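PDB 4LIH: gamma-glutamyl-gamma-aminobutyraldehyde dehydrogenase from Burkholderia cenocepacia, which probably oxidises gamma-glutamyl-gamma-aminobutyraldehyde and related aldehydes to carboxylic acids with NAD(P)+, as a member of the aldehyde dehydrogenase family. Local coordinates for residues I26-A30 with L56-C62; G63-N68 with L237-H241; D128-A132 with F177-A183; R163-G167 with A191-S195. One frame throughout, in Å; residues are numbered along the deposited sequence. Where two conformers were deposited one is given.

Interaction 1 of 4, residues I26-A30 with L56-C62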
# COMPACT_ATOMS: atom_id res chain seq x y z
N ILE A 26 43.47 -8.29 15.37
CA ILE A 26 42.68 -7.29 14.61
C ILE A 26 43.06 -7.38 13.14
O ILE A 26 44.24 -7.22 12.80
CB ILE A 26 42.97 -5.86 15.10
CG1 ILE A 26 42.56 -5.69 16.56
CG2 ILE A 26 42.23 -4.85 14.21
CD1 ILE A 26 42.84 -4.32 17.16
N GLU A 27 42.08 -7.59 12.27
CA GLU A 27 42.30 -7.60 10.82
C GLU A 27 42.24 -6.16 10.27
O GLU A 27 41.23 -5.48 10.47
CB GLU A 27 41.24 -8.43 10.12
CG GLU A 27 41.37 -8.40 8.60
CD GLU A 27 42.69 -8.94 8.11
OE1 GLU A 27 42.85 -10.20 8.19
OE2 GLU A 27 43.57 -8.14 7.69
N GLY A 28 43.32 -5.75 9.56
CA GLY A 28 43.44 -4.39 9.02
C GLY A 28 43.38 -4.28 7.50
O GLY A 28 43.31 -3.17 6.95
N ARG A 29 43.35 -5.41 6.81
CA ARG A 29 43.27 -5.38 5.35
C ARG A 29 41.89 -4.98 4.81
O ARG A 29 40.87 -5.17 5.46
CB ARG A 29 43.69 -6.72 4.78
CG ARG A 29 45.21 -7.00 4.97
CD ARG A 29 45.63 -8.40 4.56
NE ARG A 29 45.04 -9.40 5.44
CZ ARG A 29 45.05 -10.72 5.26
NH1 ARG A 29 45.58 -11.24 4.19
NH2 ARG A 29 44.48 -11.52 6.14
N ALA A 30 41.89 -4.39 3.60
CA ALA A 30 40.70 -4.22 2.78
C ALA A 30 40.08 -5.56 2.50
O ALA A 30 40.78 -6.60 2.50
CB ALA A 30 41.06 -3.58 1.46
N LEU A 56 46.07 0.43 17.48
CA LEU A 56 45.44 -0.87 17.51
C LEU A 56 45.92 -1.77 16.39
O LEU A 56 46.02 -2.97 16.55
CB LEU A 56 43.93 -0.73 17.35
CG LEU A 56 43.26 0.10 18.45
CD1 LEU A 56 41.89 0.49 17.96
CD2 LEU A 56 43.20 -0.70 19.76
N ALA A 57 46.19 -1.18 15.24
CA ALA A 57 46.47 -1.94 14.04
C ALA A 57 46.91 -0.99 12.95
O ALA A 57 46.59 0.21 12.99
CB ALA A 57 45.23 -2.68 13.58
N LYS A 58 47.69 -1.53 12.00
CA LYS A 58 47.90 -0.85 10.73
C LYS A 58 46.80 -1.32 9.76
O LYS A 58 46.61 -2.53 9.53
CB LYS A 58 49.29 -1.11 10.19
CG LYS A 58 50.37 -0.43 11.02
CD LYS A 58 51.72 -0.38 10.32
CE LYS A 58 52.82 0.22 11.20
NZ LYS A 58 52.78 1.71 11.19
N VAL A 59 46.10 -0.37 9.17
CA VAL A 59 44.96 -0.67 8.32
C VAL A 59 45.25 -0.20 6.90
O VAL A 59 45.92 0.79 6.69
CB VAL A 59 43.70 -0.01 8.90
CG1 VAL A 59 42.51 -0.05 7.93
CG2 VAL A 59 43.37 -0.66 10.25
N ALA A 60 44.78 -0.96 5.94
CA ALA A 60 44.98 -0.61 4.53
C ALA A 60 44.58 0.85 4.26
O ALA A 60 43.51 1.23 4.61
CB ALA A 60 44.19 -1.55 3.65
N ASP A 61 45.45 1.62 3.63
CA ASP A 61 45.11 2.97 3.19
C ASP A 61 44.85 3.01 1.67
O ASP A 61 45.78 3.24 0.86
CB ASP A 61 46.21 3.94 3.57
CG ASP A 61 45.84 5.36 3.20
OD1 ASP A 61 44.74 5.81 3.57
OD2 ASP A 61 46.67 6.00 2.55
N CYS A 62 43.58 2.81 1.28
CA CYS A 62 43.27 2.63 -0.12
C CYS A 62 43.30 3.89 -0.95
O CYS A 62 42.98 4.99 -0.50
CB CYS A 62 41.93 1.90 -0.33
SG CYS A 62 42.02 0.20 0.30
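Gly28 and Ile26 bury the most surface here, both against strand 55-60. Gly28 works through its backbone. Its carbonyl oxygen accepts the amide of Ala60, with Gly28 O to Ala60 N at 2.8 Å and an almost straight N-H...O angle of 168°. The same oxygen receives a CA-H...O contact, Val59 CA to Gly28 O 3.3 Å. Val59 also lays its CG1 methyl against this oxygen, while its CG2 methyl reaches the CA of Gly28. Val59 thus packs on the oxygen that Ala60 bonds. Gly28 CA lies 3.7 Å from Lys58 O, so the two backbones meet directly.

Ile26 meets the start of the strand with two branches. CG1 stands anti to the carbonyl carbon (chi1 -63°) and carries CD1 out to Leu56, where Ile26 CD1 lies 3.5 Å from Leu56 O and also touches Leu56 CB. On the other branch, Ile26 CG2 packs on Ala57 CB at 3.8 Å. At the far end Ala30 is more lightly held. Its CB faces Ala60 CB, and Cys62 SG lies 4.1 Å from Ala30 CB.

The two segments run in nearly the same direction, 4° apart end to end. Strand 55-60 pairs antiparallel with strand 44-48, where Leu56 and Ala57 both face Cys47 in a classic beta bulge. Helix 206-218 packs against Ile26 through Leu206 and against Val59 through Ile209.

Interaction 2 of 4, residues G63-N68 with L237-H241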
# COMPACT_ATOMS: atom_id res chain seq x y z
N GLY A 63 43.71 3.71 -2.19
CA GLY A 63 43.69 4.76 -3.18
C GLY A 63 42.96 4.29 -4.41
O GLY A 63 42.12 3.38 -4.35
N GLU A 64 43.25 4.93 -5.54
CA GLU A 64 42.50 4.65 -6.75
C GLU A 64 42.62 3.22 -7.26
O GLU A 64 41.62 2.65 -7.72
CB GLU A 64 42.83 5.69 -7.84
CG GLU A 64 41.75 5.73 -8.89
CD GLU A 64 41.88 6.88 -9.86
OE1 GLU A 64 42.36 7.98 -9.48
OE2 GLU A 64 41.47 6.64 -11.01
N ALA A 65 43.78 2.59 -7.17
CA ALA A 65 43.86 1.24 -7.72
C ALA A 65 42.87 0.36 -7.00
O ALA A 65 42.15 -0.43 -7.62
CB ALA A 65 45.27 0.66 -7.60
N ASP A 66 42.83 0.52 -5.68
CA ASP A 66 41.97 -0.33 -4.84
C ASP A 66 40.48 -0.03 -4.97
O ASP A 66 39.68 -0.95 -5.00
CB ASP A 66 42.38 -0.22 -3.37
CG ASP A 66 43.89 -0.33 -3.17
OD1 ASP A 66 44.40 -1.42 -3.28
OD2 ASP A 66 44.57 0.69 -2.94
N VAL A 67 40.12 1.25 -5.00
CA VAL A 67 38.73 1.65 -5.27
C VAL A 67 38.33 1.05 -6.62
O VAL A 67 37.27 0.42 -6.73
CB VAL A 67 38.54 3.17 -5.32
CG1 VAL A 67 37.18 3.54 -5.92
CG2 VAL A 67 38.65 3.75 -3.90
N ASN A 68 39.20 1.18 -7.64
CA ASN A 68 38.85 0.65 -8.95
C ASN A 68 38.67 -0.86 -8.94
O ASN A 68 37.75 -1.36 -9.58
CB ASN A 68 39.86 1.04 -10.02
CG ASN A 68 39.69 2.46 -10.51
OD1 ASN A 68 38.67 3.14 -10.29
ND2 ASN A 68 40.71 2.91 -11.21
N LEU A 237 36.72 9.34 -4.89
CA LEU A 237 36.84 8.57 -6.09
C LEU A 237 35.55 7.80 -6.31
O LEU A 237 35.16 7.60 -7.43
CB LEU A 237 38.06 7.64 -6.03
CG LEU A 237 39.47 8.31 -6.05
CD1 LEU A 237 40.51 7.28 -5.65
CD2 LEU A 237 39.86 8.90 -7.39
N LEU A 238 34.91 7.37 -5.24
CA LEU A 238 33.62 6.70 -5.37
C LEU A 238 32.51 7.68 -5.83
O LEU A 238 31.65 7.32 -6.61
CB LEU A 238 33.24 5.98 -4.06
CG LEU A 238 34.05 4.72 -3.73
CD1 LEU A 238 33.89 4.25 -2.28
CD2 LEU A 238 33.70 3.58 -4.66
N ALA A 239 32.55 8.93 -5.37
CA ALA A 239 31.58 9.89 -5.81
C ALA A 239 31.79 10.25 -7.28
O ALA A 239 30.81 10.51 -8.01
CB ALA A 239 31.55 11.11 -4.89
N LEU A 240 33.03 10.19 -7.75
CA LEU A 240 33.35 10.49 -9.15
C LEU A 240 33.24 9.31 -10.11
O LEU A 240 33.23 9.49 -11.33
CB LEU A 240 34.80 11.04 -9.27
CG LEU A 240 34.99 12.43 -8.67
CD1 LEU A 240 36.46 12.71 -8.34
CD2 LEU A 240 34.43 13.45 -9.66
N HIS A 241 33.15 8.09 -9.57
CA HIS A 241 33.34 6.91 -10.39
C HIS A 241 32.27 6.73 -11.46
O HIS A 241 31.07 6.79 -11.19
CB HIS A 241 33.47 5.63 -9.55
CG HIS A 241 34.30 4.58 -10.20
ND1 HIS A 241 33.88 3.89 -11.30
CD2 HIS A 241 35.57 4.14 -9.96
CE1 HIS A 241 34.82 3.05 -11.70
NE2 HIS A 241 35.85 3.18 -10.89
O HOH W 1 36.82 0.24 -11.74
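Leu237 reaches from helix 232-240 toward the first turn of helix 64-80, and its atoms meet different partners in turn. Leu237 CB lies 4.2 Å from Val67 CG1. CG stands anti to the carbonyl carbon (chi1 -68°), and the two methyls branch from it over Glu64. Leu237 CD1 sits on the root of that residue, 3.5 Å from Glu64 CA and nearly as near to its CB. Leu237 CD2 lies farther along the glutamate chain, against CD and 3.4 Å from Glu64 OE1. The Glu64 chain is extended beyond CG and crosses the leucine at about a right angle. CB and CG of Glu64 pack on Leu237 CD1, while CD2 is nearest to the carboxylate.

Val67 packs on the next residue of the helix, Leu238. Val67 CG1 meets Leu238 CD2 at 3.7 Å, and the two side chains cross at a slant.

The polar link is at the end of the contact. His241 NE2 donates to Asn68 OD1 over 2.9 Å, with a bent N-H...O angle of 130°. The oxygen lies at the ring edge, near the ring plane, but the donor is tilted from the amide carbonyl plane. The amide and ring planes stand 84° apart. A water accepts weakly from the same NE2 and donates to Asn68 O.

The ring is held at both nitrogens, because His241 ND1 bonds to the backbone N of Asp243. NE2 acts as the donor to Asn68 while ND1 faces an amide N-H. This pattern is consistent with a neutral ring protonated on NE2, next to an apolar patch that joins the two helices.

Interaction 3 of 4, residues D128-A132 with F177-A183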
# COMPACT_ATOMS: atom_id res chain seq x y z
N ASP A 128 24.73 -0.79 19.33
CA ASP A 128 25.38 -0.76 18.00
C ASP A 128 25.37 -2.12 17.25
O ASP A 128 24.84 -2.22 16.16
CB ASP A 128 26.83 -0.19 18.12
CG ASP A 128 26.84 1.20 18.78
OD1 ASP A 128 26.72 1.31 20.01
OD2 ASP A 128 26.90 2.19 18.06
N VAL A 129 25.95 -3.17 17.84
CA VAL A 129 26.00 -4.44 17.16
C VAL A 129 24.56 -5.07 17.04
O VAL A 129 24.14 -5.40 15.96
CB VAL A 129 27.04 -5.38 17.82
CG1 VAL A 129 27.09 -6.72 17.08
CG2 VAL A 129 28.45 -4.70 17.85
N PRO A 130 23.77 -5.14 18.11
CA PRO A 130 22.42 -5.67 17.87
C PRO A 130 21.60 -4.88 16.85
O PRO A 130 20.82 -5.49 16.10
CB PRO A 130 21.76 -5.62 19.25
CG PRO A 130 22.87 -5.56 20.21
CD PRO A 130 24.00 -4.83 19.53
N GLY A 131 21.78 -3.55 16.82
CA GLY A 131 21.11 -2.64 15.86
C GLY A 131 21.51 -3.00 14.43
O GLY A 131 20.69 -3.04 13.55
N ALA A 132 22.80 -3.24 14.21
CA ALA A 132 23.27 -3.61 12.88
C ALA A 132 22.62 -4.90 12.40
O ALA A 132 22.23 -5.01 11.20
CB ALA A 132 24.80 -3.75 12.84
N PHE A 177 28.87 6.15 14.68
CA PHE A 177 28.19 4.86 14.76
C PHE A 177 28.68 3.98 13.62
O PHE A 177 27.90 3.73 12.67
CB PHE A 177 26.65 4.99 14.67
CG PHE A 177 26.04 5.68 15.84
CD1 PHE A 177 25.68 4.96 16.96
CD2 PHE A 177 25.92 7.07 15.85
CE1 PHE A 177 25.18 5.61 18.07
CE2 PHE A 177 25.41 7.71 16.98
CZ PHE A 177 25.08 6.99 18.08
N PRO A 178 29.95 3.51 13.67
CA PRO A 178 30.54 2.87 12.50
C PRO A 178 29.76 1.66 12.01
O PRO A 178 29.36 1.65 10.86
CB PRO A 178 31.97 2.48 12.94
CG PRO A 178 32.23 3.37 14.12
CD PRO A 178 30.93 3.66 14.77
N ILE A 179 29.56 0.66 12.84
CA ILE A 179 28.87 -0.53 12.35
C ILE A 179 27.38 -0.28 12.06
O ILE A 179 26.83 -0.80 11.07
CB ILE A 179 29.10 -1.79 13.23
CG1 ILE A 179 28.73 -3.04 12.39
CG2 ILE A 179 28.33 -1.71 14.54
CD1 ILE A 179 28.75 -4.31 13.21
N LEU A 180 26.77 0.57 12.87
CA LEU A 180 25.33 0.79 12.81
C LEU A 180 24.94 1.58 11.56
O LEU A 180 24.03 1.19 10.82
CB LEU A 180 24.87 1.41 14.12
CG LEU A 180 23.39 1.74 14.32
CD1 LEU A 180 22.99 3.00 13.56
CD2 LEU A 180 22.55 0.54 13.93
N MET A 181 25.66 2.68 11.29
CA MET A 181 25.42 3.47 10.07
C MET A 181 25.79 2.69 8.84
O MET A 181 25.08 2.75 7.83
CB MET A 181 26.16 4.82 10.07
CG MET A 181 25.57 5.85 11.03
SD MET A 181 23.78 6.20 10.99
CE MET A 181 23.54 6.38 9.19
N ALA A 182 26.88 1.94 8.90
CA ALA A 182 27.26 1.05 7.78
C ALA A 182 26.09 0.15 7.42
O ALA A 182 25.64 0.10 6.26
CB ALA A 182 28.53 0.25 8.13
N ALA A 183 25.56 -0.55 8.41
CA ALA A 183 24.46 -1.49 8.20
C ALA A 183 23.18 -0.79 7.71
O ALA A 183 22.43 -1.36 6.94
CB ALA A 183 24.18 -2.21 9.49
O HOH W 2 27.84 1.69 15.45
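Asp128 sets its carboxylate against the rim of the Phe177 ring. Asp128 OD2 lies 3.2 Å from Phe177 CD1, at the ring edge and near its plane. The carboxylate and ring planes are nearly coplanar, 18° apart. The same OD2 forms a salt bridge with Lys119. It also accepts from a water, and that water accepts from Leu180 N.

Phe177 is the N-cap of helix 178-191. Its side chain lies about 3 Å from a bound MES, probably from the crystallisation liquor, which may mark a pocket. The side chain of Leu180 is about 10 Å from that of Glu274, the predicted active-site residue.

Farther along the helices the contact is apolar. Ile179 lays CG2 against the backbone oxygen of Asp128. Its CG1 stands anti to the backbone N (chi1 -162°), which brings Ile179 CD1 to 4.0 Å from Ala132 CB. Ala132 CB meets Ala183 CB at 3.7 Å.

The axes of the short segments of helix 121-142 and helix 178-191 run nearly parallel, 13° apart, and come within 8.1 Å. Helix 106-117 packs on Val129 through Leu106 and Ser110, and helix 206-218 reaches Ile179 through Thr207 and Val211.

Interaction 4 of 4, residues R163-G167 with A191-S195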
# COMPACT_ATOMS: atom_id res chain seq x y z
N ARG A 163 10.17 -2.53 -9.11
CA ARG A 163 11.42 -1.95 -8.65
C ARG A 163 12.56 -2.88 -8.99
O ARG A 163 12.44 -4.08 -8.80
CB ARG A 163 11.34 -1.69 -7.15
CG ARG A 163 10.67 -0.34 -6.81
CD ARG A 163 10.70 -0.02 -5.32
NE ARG A 163 10.04 1.28 -5.11
CZ ARG A 163 10.58 2.46 -5.40
NH1 ARG A 163 11.82 2.58 -5.84
NH2 ARG A 163 9.87 3.56 -5.21
N GLU A 164 13.67 -2.32 -9.49
CA GLU A 164 14.88 -3.10 -9.73
C GLU A 164 16.08 -2.47 -9.01
O GLU A 164 16.19 -1.24 -8.89
CB GLU A 164 15.19 -3.18 -11.26
CG GLU A 164 14.02 -3.74 -12.07
CD GLU A 164 14.23 -3.77 -13.59
OE1 GLU A 164 15.04 -3.00 -14.17
OE2 GLU A 164 13.46 -4.53 -14.25
N PRO A 165 17.01 -3.30 -8.56
CA PRO A 165 18.26 -2.75 -8.05
C PRO A 165 18.98 -1.83 -9.01
O PRO A 165 18.94 -2.04 -10.24
CB PRO A 165 19.09 -3.99 -7.75
CG PRO A 165 18.51 -5.05 -8.60
CD PRO A 165 17.04 -4.76 -8.71
N VAL A 166 19.62 -0.80 -8.45
CA VAL A 166 20.24 0.27 -9.28
C VAL A 166 21.58 -0.27 -9.88
O VAL A 166 22.01 0.11 -10.98
CB VAL A 166 20.32 1.60 -8.44
CG1 VAL A 166 21.36 1.51 -7.36
CG2 VAL A 166 20.56 2.84 -9.28
N GLY A 167 22.20 -1.19 -9.17
CA GLY A 167 23.50 -1.79 -9.61
C GLY A 167 24.60 -1.72 -8.56
O GLY A 167 24.63 -2.52 -7.62
N ALA A 191 19.81 -6.09 0.29
CA ALA A 191 18.56 -6.84 0.24
C ALA A 191 17.95 -6.67 -1.14
O ALA A 191 17.37 -7.61 -1.69
CB ALA A 191 17.65 -6.34 1.33
N ALA A 192 18.07 -5.45 -1.69
CA ALA A 192 17.53 -5.13 -3.01
C ALA A 192 18.28 -5.86 -4.18
O ALA A 192 17.79 -5.98 -5.30
CB ALA A 192 17.52 -3.62 -3.18
N GLY A 193 19.47 -6.40 -3.90
CA GLY A 193 20.19 -7.11 -4.99
C GLY A 193 21.41 -6.34 -5.48
O GLY A 193 22.20 -6.86 -6.27
N ASN A 194 21.63 -5.14 -4.96
CA ASN A 194 22.85 -4.40 -5.31
C ASN A 194 24.18 -5.00 -4.83
O ASN A 194 24.24 -5.76 -3.86
CB ASN A 194 22.74 -2.97 -4.84
CG ASN A 194 21.50 -2.30 -5.32
OD1 ASN A 194 21.39 -1.94 -6.49
ND2 ASN A 194 20.54 -2.10 -4.41
N SER A 195 25.24 -4.66 -5.57
CA SER A 195 26.61 -4.77 -5.09
C SER A 195 26.99 -3.50 -4.35
O SER A 195 26.56 -2.38 -4.73
CB SER A 195 27.55 -5.02 -6.25
OG SER A 195 27.25 -6.26 -6.79
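Asn194 turns its amide toward the backbone of residues 165-167, and its OD1 is the centre of the contact. CG stands anti to the carbonyl carbon (chi1 -53°), which brings OD1 in front of two successive amides. Gly167 N donates to Asn194 OD1 over 2.9 Å with an N-H...O angle of 166°, and this donor lies in the carbonyl plane. Val166 N is equally near, but its bond is weak because the angle is only 116°. The other end of the amide is held too. Asn194 ND2 bonds to the backbone oxygens of Ala189 and Tyr493, so both ends fix its rotation.

Pro165 CB comes from above the amide plane, obliquely over its face. Pro165 CB lies 3.3 Å from Asn194 OD1; the ring also rests on Ala192 O. Val166 crosses the asparagine at a slant, and Val166 CG1 is 3.6 Å from Asn194 OD1. Asn194 CB in turn rests on Gly167 O. Gly167 O accepts Ser195 N at 3.0 Å.

Two glycines shape the backbone. Gly193 has positive phi and closes helix 178-191 in a Schellman motif. Gly167 also has positive phi, at backbone angles that call for glycine.

Strand 157-172, helix 178-191 and strand 195-199 form a beta-alpha-beta crossover with adjacent parallel strands, and the contact lies where the second strand begins. Strand 494-502 runs antiparallel to strand 157-172 and touches Val166 and Ala192. Helix 64-80 packs on Pro165 through Phe78. In a second subunit, Arg454 bonds to Pro165 O.

From the N terminus, interaction 1 closes first, joining the loop after helix 14-23 to strand 55-60. The chain continues straight into interaction 2, whose first segment, 63-68, follows directly on 56-62. Interaction 2 closes a much longer loop of 168 residues, from the start of helix 64-80 to the end of helix 232-240. Interactions 3 and 4 both nest inside it. They cross each other: 128-132 comes first, then 163-167, then 177-183 and 191-195. Interaction 3 joins two helices near the centre of the chain. Interaction 4 ties strand 157-172 to the turn after helix 178-191. Their centres are 21 Å apart.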